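Local coordinates for aminoacyl-tRNA synthetase-interacting multifunctional protein p43 (Plasmodium vivax, PDB 6IPA), which probably binds tRNA through its C-terminal EMAP II-like domain, as a multifunctional protein that interacts with aminoacyl-tRNA synthetases in the malaria parasite, at residues D63-L68 with K107-R112; L68-G73 with K96-L101; V118-G121 with Q126-L129; E128-P133 with A185-S190; F167-H172 with A180-A185. All coordinates share one frame; numbering follows the deposited sequence.

Interaction 1: residues D63-L68 with K107-R112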
# COMPACT_ATOMS: atom_id res chain seq x y z
N ASP A 63 14.50 4.29 -14.54
CA ASP A 63 14.64 2.95 -15.06
C ASP A 63 13.68 1.94 -14.38
O ASP A 63 12.97 1.21 -15.08
CB ASP A 63 16.11 2.53 -14.86
CG ASP A 63 16.52 1.38 -15.75
OD1 ASP A 63 16.39 0.23 -15.30
OD2 ASP A 63 17.01 1.63 -16.87
N THR A 64 13.64 1.92 -13.03
CA THR A 64 12.93 0.88 -12.24
C THR A 64 11.50 1.19 -11.78
O THR A 64 10.84 0.34 -11.17
CB THR A 64 13.72 0.47 -10.95
OG1 THR A 64 13.86 1.60 -10.06
CG2 THR A 64 15.11 -0.11 -11.28
N LEU A 65 11.01 2.39 -12.05
CA LEU A 65 9.70 2.76 -11.55
C LEU A 65 8.64 2.64 -12.64
O LEU A 65 8.83 3.13 -13.76
CB LEU A 65 9.69 4.22 -11.01
CG LEU A 65 10.72 4.76 -10.01
CD1 LEU A 65 10.37 6.19 -9.64
CD2 LEU A 65 10.82 3.91 -8.75
N TYR A 66 7.52 2.00 -12.31
CA TYR A 66 6.28 2.23 -13.06
C TYR A 66 5.63 3.50 -12.50
O TYR A 66 5.81 3.82 -11.34
CB TYR A 66 5.31 1.06 -12.90
CG TYR A 66 5.63 -0.18 -13.70
CD1 TYR A 66 5.74 -0.15 -15.10
CD2 TYR A 66 5.77 -1.41 -13.06
CE1 TYR A 66 6.00 -1.30 -15.82
CE2 TYR A 66 6.03 -2.57 -13.76
CZ TYR A 66 6.15 -2.52 -15.14
OH TYR A 66 6.43 -3.72 -15.79
N CYS A 67 4.91 4.23 -13.35
CA CYS A 67 4.04 5.35 -12.97
C CYS A 67 2.59 4.89 -12.99
O CYS A 67 2.03 4.69 -14.08
CB CYS A 67 4.18 6.49 -13.98
SG CYS A 67 5.62 7.57 -13.73
N LEU A 68 1.98 4.75 -11.80
CA LEU A 68 0.60 4.24 -11.67
C LEU A 68 -0.42 5.30 -11.48
O LEU A 68 -0.16 6.30 -10.86
CB LEU A 68 0.44 3.28 -10.49
CG LEU A 68 1.07 1.92 -10.71
CD1 LEU A 68 2.58 2.03 -10.98
CD2 LEU A 68 0.73 1.03 -9.51
N LYS A 107 5.37 13.68 -3.25
CA LYS A 107 6.78 13.88 -3.58
C LYS A 107 6.95 14.04 -5.11
O LYS A 107 6.01 13.77 -5.86
CB LYS A 107 7.58 12.69 -3.08
CG LYS A 107 7.94 12.81 -1.62
CD LYS A 107 8.84 11.66 -1.21
CE LYS A 107 8.01 10.45 -0.81
NZ LYS A 107 8.91 9.36 -0.33
N SER A 108 8.11 14.49 -5.58
CA SER A 108 8.31 14.62 -7.01
C SER A 108 9.54 13.89 -7.40
O SER A 108 10.59 14.43 -7.31
CB SER A 108 8.47 16.10 -7.39
OG SER A 108 8.27 16.37 -8.76
N LEU A 109 9.43 12.68 -7.91
CA LEU A 109 10.59 11.91 -8.31
C LEU A 109 10.82 11.95 -9.78
O LEU A 109 9.93 11.67 -10.54
CB LEU A 109 10.34 10.47 -8.03
CG LEU A 109 10.19 10.13 -6.59
CD1 LEU A 109 9.80 8.69 -6.37
CD2 LEU A 109 11.48 10.50 -5.88
N ARG A 110 11.98 12.43 -10.17
CA ARG A 110 12.43 12.49 -11.55
C ARG A 110 11.44 13.04 -12.52
O ARG A 110 11.16 12.46 -13.49
CB ARG A 110 13.03 11.17 -12.01
CG ARG A 110 14.40 10.89 -11.42
CD ARG A 110 14.98 9.68 -12.12
NE ARG A 110 16.32 9.19 -11.77
CZ ARG A 110 16.56 8.15 -10.96
NH1 ARG A 110 15.60 7.54 -10.32
NH2 ARG A 110 17.78 7.76 -10.76
N GLY A 111 10.84 14.13 -12.17
CA GLY A 111 9.89 14.80 -12.98
C GLY A 111 8.52 14.28 -12.71
O GLY A 111 7.56 14.97 -12.90
N ARG A 112 8.44 13.13 -12.08
CA ARG A 112 7.13 12.54 -11.80
C ARG A 112 6.57 12.59 -10.38
O ARG A 112 7.18 12.12 -9.46
CB ARG A 112 7.09 11.12 -12.28
CG ARG A 112 7.24 10.99 -13.76
CD ARG A 112 6.18 11.74 -14.53
NE ARG A 112 6.46 11.64 -15.95
CZ ARG A 112 5.86 10.82 -16.79
NH1 ARG A 112 4.90 10.02 -16.37
NH2 ARG A 112 6.21 10.81 -18.05

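Interaction 2: residues L68-G73 with K96-L101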
# COMPACT_ATOMS: atom_id res chain seq x y z
N LEU A 68 1.98 4.75 -11.80
CA LEU A 68 0.60 4.24 -11.67
C LEU A 68 -0.42 5.30 -11.48
O LEU A 68 -0.16 6.30 -10.86
CB LEU A 68 0.44 3.28 -10.49
CG LEU A 68 1.07 1.92 -10.71
CD1 LEU A 68 2.58 2.03 -10.98
CD2 LEU A 68 0.73 1.03 -9.51
N LYS A 69 -1.62 5.04 -11.99
CA LYS A 69 -2.76 5.91 -11.77
C LYS A 69 -3.76 5.08 -10.97
O LYS A 69 -4.19 4.02 -11.41
CB LYS A 69 -3.35 6.42 -13.10
CG LYS A 69 -2.43 7.42 -13.79
CD LYS A 69 -3.06 7.96 -15.07
CE LYS A 69 -2.09 8.82 -15.88
NZ LYS A 69 -1.87 10.12 -15.17
N ILE A 70 -4.10 5.54 -9.78
CA ILE A 70 -4.84 4.70 -8.88
C ILE A 70 -6.02 5.46 -8.28
O ILE A 70 -5.85 6.53 -7.74
CB ILE A 70 -3.94 4.11 -7.80
CG1 ILE A 70 -2.60 3.61 -8.38
CG2 ILE A 70 -4.66 2.94 -7.17
CD1 ILE A 70 -1.82 2.72 -7.42
N ASN A 71 -7.21 4.94 -8.47
CA ASN A 71 -8.44 5.55 -7.97
C ASN A 71 -8.59 5.09 -6.53
O ASN A 71 -8.73 3.86 -6.28
CB ASN A 71 -9.62 5.03 -8.79
CG ASN A 71 -10.93 5.37 -8.18
OD1 ASN A 71 -11.02 5.99 -7.10
ND2 ASN A 71 -11.98 4.93 -8.84
N VAL A 72 -8.51 6.03 -5.60
CA VAL A 72 -8.60 5.70 -4.18
C VAL A 72 -9.83 6.40 -3.57
O VAL A 72 -9.89 6.62 -2.37
CB VAL A 72 -7.34 6.08 -3.41
CG1 VAL A 72 -6.20 5.13 -3.66
CG2 VAL A 72 -6.90 7.46 -3.77
N GLY A 73 -10.81 6.72 -4.39
CA GLY A 73 -12.10 7.17 -3.92
C GLY A 73 -12.18 8.65 -3.96
O GLY A 73 -13.20 9.18 -3.60
N LYS A 96 -5.87 -4.02 -11.00
CA LYS A 96 -5.94 -4.62 -9.66
C LYS A 96 -6.47 -3.61 -8.64
O LYS A 96 -6.38 -2.37 -8.82
CB LYS A 96 -4.57 -5.11 -9.19
CG LYS A 96 -3.95 -6.19 -10.05
CD LYS A 96 -4.76 -7.47 -10.05
CE LYS A 96 -4.19 -8.42 -11.10
NZ LYS A 96 -2.72 -8.69 -10.89
N TYR A 97 -7.02 -4.17 -7.57
CA TYR A 97 -7.42 -3.47 -6.35
C TYR A 97 -6.22 -3.59 -5.43
O TYR A 97 -5.81 -4.70 -5.08
CB TYR A 97 -8.71 -4.10 -5.73
CG TYR A 97 -9.98 -3.66 -6.43
CD1 TYR A 97 -10.64 -2.50 -6.05
CD2 TYR A 97 -10.50 -4.37 -7.50
CE1 TYR A 97 -11.80 -2.08 -6.70
CE2 TYR A 97 -11.63 -3.97 -8.17
CZ TYR A 97 -12.28 -2.82 -7.77
OH TYR A 97 -13.42 -2.43 -8.42
N VAL A 98 -5.64 -2.45 -5.03
CA VAL A 98 -4.41 -2.51 -4.24
C VAL A 98 -4.64 -1.78 -2.94
O VAL A 98 -5.71 -1.16 -2.76
CB VAL A 98 -3.22 -1.94 -5.01
CG1 VAL A 98 -2.95 -2.81 -6.21
CG2 VAL A 98 -3.48 -0.52 -5.46
N LEU A 99 -3.66 -1.92 -2.03
CA LEU A 99 -3.66 -1.21 -0.74
C LEU A 99 -2.71 -0.06 -0.76
O LEU A 99 -1.51 -0.24 -0.81
CB LEU A 99 -3.27 -2.15 0.38
CG LEU A 99 -4.27 -3.31 0.59
CD1 LEU A 99 -4.20 -3.79 2.04
CD2 LEU A 99 -5.72 -2.98 0.23
N VAL A 100 -3.27 1.15 -0.71
CA VAL A 100 -2.44 2.36 -0.74
C VAL A 100 -2.31 2.97 0.64
O VAL A 100 -3.34 3.27 1.26
CB VAL A 100 -3.07 3.42 -1.69
CG1 VAL A 100 -2.22 4.68 -1.71
CG2 VAL A 100 -3.20 2.84 -3.09
N LEU A 101 -1.08 3.18 1.10
CA LEU A 101 -0.76 4.09 2.22
C LEU A 101 -0.96 5.54 1.75
O LEU A 101 -0.04 6.20 1.26
CB LEU A 101 0.68 3.89 2.76
CG LEU A 101 1.11 4.83 3.89
CD1 LEU A 101 0.17 4.73 5.06
CD2 LEU A 101 2.53 4.56 4.41

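Interaction 3: residues V118-G121 with Q126-L129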
# COMPACT_ATOMS: atom_id res chain seq x y z
N VAL A 118 2.10 1.77 -2.84
CA VAL A 118 1.34 0.54 -2.96
C VAL A 118 2.06 -0.50 -2.14
O VAL A 118 3.29 -0.55 -2.15
CB VAL A 118 1.18 0.08 -4.43
CG1 VAL A 118 0.51 -1.27 -4.48
CG2 VAL A 118 0.39 1.11 -5.21
N LEU A 119 1.28 -1.31 -1.40
CA LEU A 119 1.85 -2.13 -0.34
C LEU A 119 2.06 -3.54 -0.88
O LEU A 119 1.20 -4.01 -1.63
CB LEU A 119 0.97 -2.15 0.92
CG LEU A 119 0.64 -0.96 1.84
CD1 LEU A 119 -0.37 -1.20 2.95
CD2 LEU A 119 1.88 -0.40 2.45
N CYS A 120 3.16 -4.19 -0.48
CA CYS A 120 3.55 -5.52 -0.99
C CYS A 120 4.18 -6.43 0.05
O CYS A 120 4.77 -5.98 1.02
CB CYS A 120 4.62 -5.44 -2.08
SG CYS A 120 4.30 -4.36 -3.47
N GLY A 121 4.09 -7.71 -0.24
CA GLY A 121 4.79 -8.73 0.49
C GLY A 121 6.07 -9.07 -0.24
O GLY A 121 6.13 -9.03 -1.49
N GLN A 126 11.18 -12.86 -4.34
CA GLN A 126 9.79 -12.59 -4.79
C GLN A 126 9.20 -11.35 -4.12
O GLN A 126 9.44 -11.10 -2.91
CB GLN A 126 8.87 -13.76 -4.45
CG GLN A 126 9.19 -15.10 -5.10
CD GLN A 126 8.39 -16.25 -4.50
OE1 GLN A 126 7.27 -16.53 -4.92
NE2 GLN A 126 8.96 -16.91 -3.49
N ILE A 127 8.42 -10.58 -4.89
CA ILE A 127 7.59 -9.54 -4.27
C ILE A 127 6.20 -9.63 -4.88
O ILE A 127 6.08 -9.69 -6.09
CB ILE A 127 8.22 -8.13 -4.40
CG1 ILE A 127 7.42 -7.06 -3.64
CG2 ILE A 127 8.41 -7.75 -5.86
CD1 ILE A 127 7.98 -5.65 -3.78
N GLU A 128 5.15 -9.68 -4.07
CA GLU A 128 3.77 -9.69 -4.58
C GLU A 128 2.96 -8.58 -3.93
O GLU A 128 3.29 -8.11 -2.83
CB GLU A 128 3.07 -11.02 -4.31
CG GLU A 128 3.77 -12.28 -4.82
CD GLU A 128 3.85 -12.37 -6.37
OE1 GLU A 128 2.93 -11.88 -7.08
OE2 GLU A 128 4.84 -12.97 -6.86
N LEU A 129 1.90 -8.15 -4.60
CA LEU A 129 1.01 -7.16 -4.05
C LEU A 129 0.19 -7.76 -2.92
O LEU A 129 -0.13 -8.95 -2.94
CB LEU A 129 -0.00 -6.72 -5.10
CG LEU A 129 0.41 -6.04 -6.35
CD1 LEU A 129 -0.84 -5.93 -7.18
CD2 LEU A 129 0.90 -4.67 -6.05

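Interaction 4: residues E128-P133 with A185-S190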
# COMPACT_ATOMS: atom_id res chain seq x y z
N GLU A 128 5.15 -9.68 -4.07
CA GLU A 128 3.77 -9.69 -4.58
C GLU A 128 2.96 -8.58 -3.93
O GLU A 128 3.29 -8.11 -2.83
CB GLU A 128 3.07 -11.02 -4.31
CG GLU A 128 3.77 -12.28 -4.82
CD GLU A 128 3.85 -12.37 -6.37
OE1 GLU A 128 2.93 -11.88 -7.08
OE2 GLU A 128 4.84 -12.97 -6.86
N LEU A 129 1.90 -8.15 -4.60
CA LEU A 129 1.01 -7.16 -4.05
C LEU A 129 0.19 -7.76 -2.92
O LEU A 129 -0.13 -8.95 -2.94
CB LEU A 129 -0.00 -6.72 -5.10
CG LEU A 129 0.41 -6.04 -6.35
CD1 LEU A 129 -0.84 -5.93 -7.18
CD2 LEU A 129 0.90 -4.67 -6.05
N LEU A 130 -0.21 -6.93 -1.96
CA LEU A 130 -1.24 -7.33 -0.96
C LEU A 130 -2.54 -7.15 -1.67
O LEU A 130 -2.65 -6.25 -2.50
CB LEU A 130 -1.18 -6.46 0.31
CG LEU A 130 0.18 -6.41 1.02
CD1 LEU A 130 0.12 -5.50 2.23
CD2 LEU A 130 0.69 -7.82 1.40
N ALA A 131 -3.47 -8.05 -1.45
CA ALA A 131 -4.72 -8.04 -2.19
C ALA A 131 -5.94 -8.07 -1.24
O ALA A 131 -5.98 -8.89 -0.29
CB ALA A 131 -4.77 -9.24 -3.15
N PRO A 132 -6.93 -7.19 -1.51
CA PRO A 132 -8.23 -7.25 -0.83
C PRO A 132 -9.06 -8.25 -1.51
O PRO A 132 -9.00 -8.30 -2.69
CB PRO A 132 -8.86 -5.88 -1.10
CG PRO A 132 -8.17 -5.39 -2.32
CD PRO A 132 -6.76 -5.91 -2.21
N PRO A 133 -9.86 -9.03 -0.78
CA PRO A 133 -10.80 -9.86 -1.52
C PRO A 133 -11.68 -8.99 -2.40
O PRO A 133 -11.76 -7.79 -2.21
CB PRO A 133 -11.62 -10.52 -0.42
CG PRO A 133 -10.73 -10.50 0.77
CD PRO A 133 -9.96 -9.22 0.67
N ALA A 185 -2.35 -9.06 14.82
CA ALA A 185 -3.68 -8.64 14.45
C ALA A 185 -3.80 -8.49 12.95
O ALA A 185 -3.13 -7.66 12.37
CB ALA A 185 -4.00 -7.30 15.13
N LYS A 186 -4.70 -9.24 12.35
CA LYS A 186 -4.90 -9.28 10.89
C LYS A 186 -5.49 -8.03 10.31
O LYS A 186 -6.26 -7.36 10.96
CB LYS A 186 -5.85 -10.42 10.55
CG LYS A 186 -5.27 -11.77 10.92
CD LYS A 186 -6.29 -12.86 10.74
CE LYS A 186 -5.66 -14.23 10.89
NZ LYS A 186 -6.28 -15.16 9.91
N TRP A 187 -5.15 -7.73 9.06
CA TRP A 187 -5.68 -6.60 8.35
C TRP A 187 -7.00 -7.00 7.79
O TRP A 187 -7.11 -8.08 7.18
CB TRP A 187 -4.80 -6.26 7.16
CG TRP A 187 -3.47 -5.66 7.48
CD1 TRP A 187 -2.75 -5.79 8.63
CD2 TRP A 187 -2.68 -4.87 6.60
NE1 TRP A 187 -1.56 -5.12 8.52
CE2 TRP A 187 -1.49 -4.54 7.29
CE3 TRP A 187 -2.84 -4.41 5.30
CZ2 TRP A 187 -0.49 -3.79 6.72
CZ3 TRP A 187 -1.87 -3.65 4.75
CH2 TRP A 187 -0.69 -3.34 5.46
N LEU A 188 -8.00 -6.10 7.93
CA LEU A 188 -9.38 -6.41 7.54
C LEU A 188 -9.98 -5.42 6.52
O LEU A 188 -9.73 -4.25 6.56
CB LEU A 188 -10.25 -6.42 8.79
CG LEU A 188 -10.51 -7.73 9.52
CD1 LEU A 188 -9.26 -8.54 9.80
CD2 LEU A 188 -11.29 -7.42 10.79
N SER A 189 -10.80 -5.93 5.61
CA SER A 189 -11.49 -5.10 4.62
C SER A 189 -12.94 -5.34 4.88
O SER A 189 -13.29 -6.15 5.75
CB SER A 189 -11.20 -5.59 3.20
OG SER A 189 -12.03 -6.72 2.90
N SER A 190 -13.78 -4.70 4.07
CA SER A 190 -15.23 -4.89 4.16
C SER A 190 -15.64 -6.27 3.75
O SER A 190 -16.78 -6.66 3.96
CB SER A 190 -16.00 -3.85 3.32
OG SER A 190 -15.63 -3.80 1.95

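Interaction 5: residues F167-H172 with A180-A185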
# COMPACT_ATOMS: atom_id res chain seq x y z
N PHE A 167 7.74 3.67 9.26
CA PHE A 167 9.03 2.97 9.31
C PHE A 167 9.32 2.37 10.68
O PHE A 167 10.18 1.48 10.80
CB PHE A 167 10.19 3.88 8.92
CG PHE A 167 10.02 4.53 7.59
CD1 PHE A 167 10.39 3.87 6.44
CD2 PHE A 167 9.43 5.78 7.49
CE1 PHE A 167 10.19 4.46 5.19
CE2 PHE A 167 9.25 6.38 6.25
CZ PHE A 167 9.63 5.72 5.10
N HIS A 168 8.61 2.85 11.70
CA HIS A 168 8.74 2.31 13.04
C HIS A 168 7.82 1.12 13.20
O HIS A 168 8.09 0.16 13.92
CB HIS A 168 8.38 3.38 14.08
CG HIS A 168 9.45 4.40 14.31
ND1 HIS A 168 10.41 4.27 15.30
CD2 HIS A 168 9.70 5.59 13.71
CE1 HIS A 168 11.20 5.32 15.30
NE2 HIS A 168 10.80 6.14 14.34
N ILE A 169 6.69 1.22 12.51
CA ILE A 169 5.68 0.19 12.51
C ILE A 169 6.09 -0.99 11.60
O ILE A 169 5.85 -2.17 11.93
CB ILE A 169 4.37 0.79 11.97
CG1 ILE A 169 3.83 1.87 12.94
CG2 ILE A 169 3.36 -0.30 11.72
CD1 ILE A 169 2.80 2.85 12.37
N GLN A 170 6.72 -0.64 10.47
CA GLN A 170 7.06 -1.57 9.39
C GLN A 170 7.60 -2.91 9.86
O GLN A 170 7.08 -3.94 9.46
CB GLN A 170 8.02 -0.90 8.40
CG GLN A 170 8.41 -1.78 7.23
CD GLN A 170 8.97 -0.99 6.06
OE1 GLN A 170 9.74 -0.05 6.24
NE2 GLN A 170 8.58 -1.39 4.85
N PRO A 171 8.57 -2.92 10.79
CA PRO A 171 9.14 -4.23 11.22
C PRO A 171 8.13 -5.21 11.80
O PRO A 171 8.41 -6.38 11.89
CB PRO A 171 10.16 -3.85 12.28
CG PRO A 171 10.44 -2.39 12.05
CD PRO A 171 9.12 -1.82 11.59
N HIS A 172 6.97 -4.73 12.20
CA HIS A 172 5.94 -5.57 12.74
C HIS A 172 4.88 -5.87 11.71
O HIS A 172 3.93 -6.56 12.02
CB HIS A 172 5.29 -4.85 13.92
CG HIS A 172 6.26 -4.42 14.98
ND1 HIS A 172 6.97 -5.33 15.74
CD2 HIS A 172 6.62 -3.19 15.41
CE1 HIS A 172 7.75 -4.67 16.59
NE2 HIS A 172 7.56 -3.37 16.40
N ALA A 180 -2.16 -10.70 5.79
CA ALA A 180 -1.40 -9.56 6.28
C ALA A 180 -1.73 -9.27 7.74
O ALA A 180 -2.91 -9.22 8.10
CB ALA A 180 -1.73 -8.33 5.44
N HIS A 181 -0.69 -9.00 8.53
CA HIS A 181 -0.80 -8.67 9.99
C HIS A 181 -0.06 -7.41 10.43
O HIS A 181 1.10 -7.20 10.04
CB HIS A 181 -0.19 -9.78 10.86
CG HIS A 181 -0.92 -11.08 10.78
ND1 HIS A 181 -1.11 -11.77 9.60
CD2 HIS A 181 -1.50 -11.82 11.76
CE1 HIS A 181 -1.79 -12.88 9.85
NE2 HIS A 181 -2.02 -12.94 11.16
N TYR A 182 -0.71 -6.61 11.29
CA TYR A 182 0.05 -5.74 12.21
C TYR A 182 0.29 -6.58 13.47
O TYR A 182 -0.65 -6.97 14.13
CB TYR A 182 -0.69 -4.41 12.50
CG TYR A 182 -0.02 -3.59 13.58
CD1 TYR A 182 1.11 -2.86 13.31
CD2 TYR A 182 -0.51 -3.57 14.89
CE1 TYR A 182 1.75 -2.15 14.30
CE2 TYR A 182 0.12 -2.86 15.88
CZ TYR A 182 1.26 -2.15 15.58
OH TYR A 182 1.93 -1.40 16.56
N LYS A 183 1.50 -6.90 13.75
CA LYS A 183 1.77 -7.72 14.90
C LYS A 183 1.01 -9.02 14.82
O LYS A 183 1.28 -9.79 13.96
CB LYS A 183 1.56 -6.97 16.19
CG LYS A 183 2.54 -5.85 16.33
CD LYS A 183 2.40 -5.08 17.60
CE LYS A 183 3.53 -4.14 17.70
NZ LYS A 183 3.04 -2.82 18.12
N ASP A 184 0.16 -9.31 15.77
CA ASP A 184 -0.65 -10.50 15.72
C ASP A 184 -2.06 -10.26 15.25
O ASP A 184 -2.85 -11.14 15.28
CB ASP A 184 -0.73 -11.09 17.08
CG ASP A 184 0.48 -11.83 17.45
OD1 ASP A 184 1.19 -12.27 16.59
OD2 ASP A 184 0.73 -12.03 18.61
N ALA A 185 -2.35 -9.06 14.82
CA ALA A 185 -3.68 -8.64 14.45
C ALA A 185 -3.80 -8.49 12.95
O ALA A 185 -3.13 -7.66 12.37
CB ALA A 185 -4.00 -7.30 15.13

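Interaction 1: residues D63-L68 with K107-R112
Leu65 and Leu109 both carry CG opposite the carbonyl carbon and beside the backbone N, and both extend at chi2. This sends their CD1 methyls toward each other across the two segments. Leu65 CD1 meets Leu109 CD1 at 4.2 Å, and the two side chains cross at about a right angle. The contact is a loose apolar touch of two branch ends. The second pair is Cys67 and Arg112. The Arg112 chain is folded at chi2 (-58°), which brings its guanidinium group back beside the thiol. Cys67 SG lies 3.7 Å from Arg112 NH1 and 3.8 Å from Arg112 CG, so it rests against both the aliphatic base and the charged head. The sulfur approaches the guanidinium obliquely. No hydrogen bond joins the segments.

Leu109 and Arg112 are set by a type I' beta turn. Arg112 N binds Leu109 O at 2.6 Å, and Leu109 N binds Arg112 O at 2.8 Å. Gly111 takes a backbone conformation in which a CB would press on the carbonyl O of Arg110. His59 also holds this turn, through a hydrogen bond from NE2 to Leu109 O, and Arg112 packs on His59, Pro60 and Glu57. On the other segment, Leu65 and Cys67 both lean on Cys81 of the neighbouring strand 78-82.

The contact is at the surface. It places the tip of hairpin 107-114 beside the start of strand 66-71, consistent with the L45 and L12 loops of an OB fold meeting at one end of the barrel.

Interaction 2: residues L68-G73 with K96-L101
Ile70 meets Val98 and Val100 mainly through CG2. Ile70 CG2 lies 4.0 Å from Val98 CG2 and 4.3 Å from Val100 CG2. Ile70 CD1 also reaches Val98 CG2, at 4.1 Å, so that valine methyl touches both arms of the isoleucine. Further along, Val72 CG1 packs on Val100 CG2 at 3.8 Å. In each of the pairs Ile70-Val98 and Val72-Val100 the side chains cross at about a right angle. Val98 CG2 reaches Ile70 from between its own backbone N and carbonyl carbon. All four residues are buried and apolar, and no polar bond links the segments.

The next shell surrounds these four side chains. Asn71 OD1 accepts from Gly73 N at 2.8 Å in an Asx turn, which bends the backbone around Val72. Ile80 touches both Ile70 and Val100, and Val118 covers Ile70. Val53 of strand 48-58 touches Val98.

Strand 48-58 pairs with both 66-71 and 97-101 and so separates them in the sheet. Their side chains can meet because the sheet curls. This is the hydrophobic interior of a beta barrel, as expected for the OB fold of a putative tRNA-binding domain.

Interaction 3: residues V118-G121 with Q126-L129
A beta hairpin of strands 120-123 and 126-129 pairs Gly121 with Glu128. They form an antiparallel hydrogen-bonded pair. Gly121 N donates to Glu128 O at 2.7 Å, and Glu128 N donates to Gly121 O at 2.8 Å. The second donor is tilted 21° from the carbonyl plane. Gly121 O also receives a CA-H contact from Ile127 CA at 3.2 Å, so this carbonyl is met by two neighbours of the same strand. Cys120 and Leu129 form the next, non-hydrogen-bonded pair, and their side chains diverge.

Side chains add apolar contacts at both ends of the pairing. Cys120 CB packs on Ile127 CG1 at 3.6 Å, while Cys120 SG sits 3.9 Å from Ile127 CD1. Ile127 CG1 stands anti to its own backbone N (chi1 -175°), which lays the branch alongside Cys120. At the other end, Leu129 CD2 reaches Val118 CG1 at 3.8 Å, and the two side chains meet at a slant. The carboxylate of Glu128 turns elsewhere, to a salt bridge with Lys88.

Outside the hairpin, Val118 and Leu129 both rest on Val98, and Leu119 bonds through its backbone to Leu99 and Leu130. Segment 118-121 therefore runs beside strand 97-101. This neighbour relation is consistent with the last strand of an OB barrel, here continued as a hairpin into the C-terminal part of the chain.

Interaction 4: residues E128-P133 with A185-S190
Trp187 turns its indole toward Leu130. CB leaves strand 185-189 in the direction of segment 128-133, with CG opposite the carbonyl carbon (chi1 -71°). From there the bicyclic ring reaches inward. On the pyrrole side, NE1 packs on the backbone of Tyr182. On the benzene side, Trp187 CE3 is 4.4 Å from Leu130 CD1. Trp187 CZ3 is closer, 3.7 Å from the same Leu130 CD1, and it also touches Leu99. Trp187 CH2 lies 4.0 Å from Leu130 CD1 and packs on Leu119 as well. One leucine methyl therefore meets CZ3 and CH2 of the benzene ring. It comes in obliquely, and the two side chains cross at about a right angle.

A smaller touch lies further along, where Ser189 OG is 3.9 Å from Pro133 CD. That hydroxyl is held by polar partners outside the contact, Lys191 N and Gly192 O.

The indole lies among several strands. It touches Leu99 of strand 97-101, Leu173 of strand 173-176, and Ala180 and Tyr182 of the paired strand 179-182. Leu130 in turn touches Val175. The contact joins the segment after hairpin strand 126-129 to strand 185-189 of the C-terminal part.

Interaction 5: residues F167-H172 with A180-A185
His172 is the last residue of the 3-10 segment 170-172, after the short helix that begins at 165, and Lys183 sits in a type II' beta turn running from Tyr182 to Ala185. One backbone bond joins them. Lys183 N donates to His172 O at 3.0 Å with an N-H...O angle of 162°, and the donor is tilted 28° from the carbonyl plane.

The side chains of His172 and Lys183 lie side by side and point the same way. Lys183 CE stands over one face of the imidazole, 4.0 Å from the His172 ring centroid, a CH-pi contact. Lower down, Lys183 CG meets His172 CB at 3.8 Å. Lys183 CG also lies over a face of the Tyr182 ring, off centre. Tyr182 carries CG anti to the backbone N (chi1 172°), which turns its ring to Ile169. Ile169 CG2 comes to that ring at its edge, 3.6 Å from Tyr182 CE1.

Outside the two segments, Asp41 completes the group. Its carboxylate pairs with Lys183 NZ and hydrogen-bonds with Tyr182 OH, and His172 packs on it. The Lys183 NZ ammonium, 4.9 Å from His172 NE2, would tend to oppose a positive charge on the imidazole, and the Asp41 carboxylate would partly offset this.

From the N terminus, interaction 1 opens at 63-68 and closes at 107-112. Interaction 2 continues on the same strand, sharing Leu68, and closes at 96-101, so it is nested inside the loop of interaction 1. Interaction 3 then closes a short hairpin, in series after both, and touches interaction 2 where Leu119 meets Leu99. Interaction 4 starts on Glu128 and Leu129, where interaction 3 ends, and closes a long loop at 185-190. Interaction 5 is nested within that loop and shares Ala185. Interactions 1 and 2 lie in the barrel, interaction 3 leads from it into the C-terminal sheet, and interactions 4 and 5 tie that sheet to the hairpin and to the helix.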